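Local coordinates for protein transcriptional regulator, MarR family (Silicibacter pomeroyi DSS-3, PDB 3BOQ) that probably binds DNA as a winged helix-turn-helix transcription factor and pairs with a second copy through its terminal helices, at the interface of chains A and B. Sequence-based numbering; all coordinates share one arbitrary frame. Chains: chain A/B, Transcriptional regulator, MarR family.

The interface of chains A and B. Residues chain A 127-128, 131, 139; chain B 13, 17-18.
B:Gln17, on the first helix (12-43) of chain B, reaches between A:Ala128, A:Leu131 and A:Met139 of chain A. It buries 67 Å² of its surface there. Its CG sits beside the backbone N, anti to the carbonyl carbon (chi1 -77°), and the chain beyond is extended, which carries the amide to the end of helix 110-130. CG of B:Gln17 lies 3.4 Å from SE of A:Met139, a selenomethionine. That side chain crosses the glutamine obliquely and bends at its last torsion (chi3 -60°), turning the methyl CE towards B:Arg13. CE of A:Met139 lies over a face of the B:Arg13 guanidinium, 3.4 Å from NH1 of B:Arg13, where the two side chains cross at about a right angle. On an adjoining side of the same methylene, A:Leu131 runs antiparallel to B:Gln17, with its CD1 3.9 Å from CG of B:Gln17. OE1 of B:Gln17, the amide oxygen, is 3.5 Å from CA of A:Ala128. A:Leu127 adds a methyl, CD2, beside the backbone carbonyl of B:Gln17.

The polar end is joined to chain A through water 1. NE2 of B:Gln17 donates a nearly straight hydrogen bond to this water (2.7 Å, 167° at H). NE and NH2 of B:Arg13 also reach it, at the edge of the guanidinium and in its plane. The water in turn lies 3.1 Å from the carbonyl O of A:Ala128. NH2 of B:Arg13 is 2.8 Å from O of A:Leu131, also in plane, but the oxygen lies almost on the line of the CZ-NH2 bond, between the two N-H directions, so this is not a hydrogen bond. An alanine in place of B:Gln17 would probably leave a gap beside A:Met139 and A:Leu131 and deprive the water of one donor.

The patch and its two-fold twin tie the first helix of each chain to the C-terminal helices of the other. This fits the dimer typical of MarR regulators, in which such helices hold the two DNA-binding lobes together.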
ATOM      1  N   LEU A 127       6.999  -4.331 -14.364  1.00 66.83           N
ATOM      2  CA  LEU A 127       7.602  -3.429 -13.368  1.00 66.91           C
ATOM      3  C   LEU A 127       8.764  -2.597 -13.996  1.00 66.77           C
ATOM      4  O   LEU A 127       8.817  -1.353 -13.864  1.00 66.44           O
ATOM      5  CB  LEU A 127       8.033  -4.220 -12.117  1.00 66.87           C
ATOM      6  CG  LEU A 127       8.727  -3.484 -10.950  1.00 67.37           C
ATOM      7  CD1 LEU A 127       7.744  -2.536 -10.292  1.00 64.88           C
ATOM      8  CD2 LEU A 127       9.261  -4.500  -9.944  1.00 67.01           C
ATOM      9  N   ALA A 128       9.662  -3.288 -14.699  1.00 66.53           N
ATOM     10  CA  ALA A 128      10.645  -2.643 -15.603  1.00 66.86           C
ATOM     11  C   ALA A 128      10.052  -1.541 -16.480  1.00 66.52           C
ATOM     12  O   ALA A 128      10.619  -0.459 -16.529  1.00 68.02           O
ATOM     13  CB  ALA A 128      11.375  -3.679 -16.489  1.00 66.30           C
ATOM     14  N   LEU A 131       8.989   1.495 -14.400  1.00 60.36           N
ATOM     15  CA  LEU A 131      10.156   2.152 -13.813  1.00 59.24           C
ATOM     16  C   LEU A 131      11.206   2.538 -14.872  1.00 59.03           C
ATOM     17  O   LEU A 131      12.371   2.792 -14.543  1.00 58.77           O
ATOM     18  CB  LEU A 131      10.760   1.228 -12.731  1.00 59.16           C
ATOM     19  CG  LEU A 131       9.866   0.921 -11.514  1.00 59.71           C
ATOM     20  CD1 LEU A 131      10.529  -0.051 -10.538  1.00 58.07           C
ATOM     21  CD2 LEU A 131       9.485   2.235 -10.768  1.00 58.25           C
HETATM   22  N   MSE A 139      17.006   4.380  -7.165  1.00 67.34           N
HETATM   23  CA  MSE A 139      16.542   3.079  -6.690  1.00 69.95           C
HETATM   24  C   MSE A 139      17.463   2.458  -5.669  1.00 68.11           C
HETATM   25  O   MSE A 139      16.989   1.933  -4.693  1.00 69.14           O
HETATM   26  CB  MSE A 139      16.379   2.088  -7.844  1.00 67.57           C
HETATM   27  CG  MSE A 139      15.338   2.497  -8.778  1.00 69.66           C
HETATM   28 SE   MSE A 139      14.815   1.055  -9.930  1.00 79.47          SE
HETATM   29  CE  MSE A 139      16.488   0.592 -10.889  1.00 72.40           C
TER
ATOM     30  N   ARG B  13      20.188  -4.002 -12.619  1.00 49.05           N
ATOM     31  CA  ARG B  13      18.989  -3.190 -12.748  1.00 48.44           C
ATOM     32  C   ARG B  13      17.688  -3.939 -12.408  1.00 48.93           C
ATOM     33  O   ARG B  13      16.868  -3.418 -11.656  1.00 48.92           O
ATOM     34  CB  ARG B  13      18.892  -2.471 -14.095  1.00 47.63           C
ATOM     35  CG  ARG B  13      17.688  -1.530 -14.127  1.00 46.41           C
ATOM     36  CD  ARG B  13      17.669  -0.628 -15.318  1.00 45.59           C
ATOM     37  NE  ARG B  13      16.387   0.066 -15.380  1.00 45.55           N
ATOM     38  CZ  ARG B  13      16.117   1.215 -14.772  1.00 44.58           C
ATOM     39  NH1 ARG B  13      17.057   1.832 -14.052  1.00 44.48           N
ATOM     40  NH2 ARG B  13      14.908   1.748 -14.883  1.00 41.88           N
ATOM     41  N   GLN B  17      15.300  -3.225  -9.074  1.00 57.00           N
ATOM     42  CA  GLN B  17      13.866  -2.990  -9.198  1.00 56.40           C
ATOM     43  C   GLN B  17      13.053  -3.951  -8.310  1.00 57.06           C
ATOM     44  O   GLN B  17      12.211  -3.512  -7.529  1.00 56.10           O
ATOM     45  CB  GLN B  17      13.462  -3.092 -10.670  1.00 56.66           C
ATOM     46  CG  GLN B  17      13.849  -1.808 -11.465  1.00 56.16           C
ATOM     47  CD  GLN B  17      13.652  -1.909 -12.963  1.00 55.36           C
ATOM     48  OE1 GLN B  17      13.452  -2.979 -13.496  1.00 53.93           O
ATOM     49  NE2 GLN B  17      13.702  -0.775 -13.651  1.00 55.75           N
ATOM     50  N   THR B  18      13.303  -5.255  -8.436  1.00 57.68           N
ATOM     51  CA  THR B  18      12.731  -6.240  -7.510  1.00 57.93           C
ATOM     52  C   THR B  18      12.901  -5.808  -6.052  1.00 58.10           C
ATOM     53  O   THR B  18      11.907  -5.692  -5.333  1.00 58.92           O
ATOM     54  CB  THR B  18      13.270  -7.669  -7.777  1.00 57.66           C
ATOM     55  OG1 THR B  18      12.434  -8.254  -8.768  1.00 59.10           O
ATOM     56  CG2 THR B  18      13.205  -8.595  -6.514  1.00 58.13           C
TER
HETATM   57  O   HOH W   1      13.677  -0.609 -16.355  1.00 59.49           O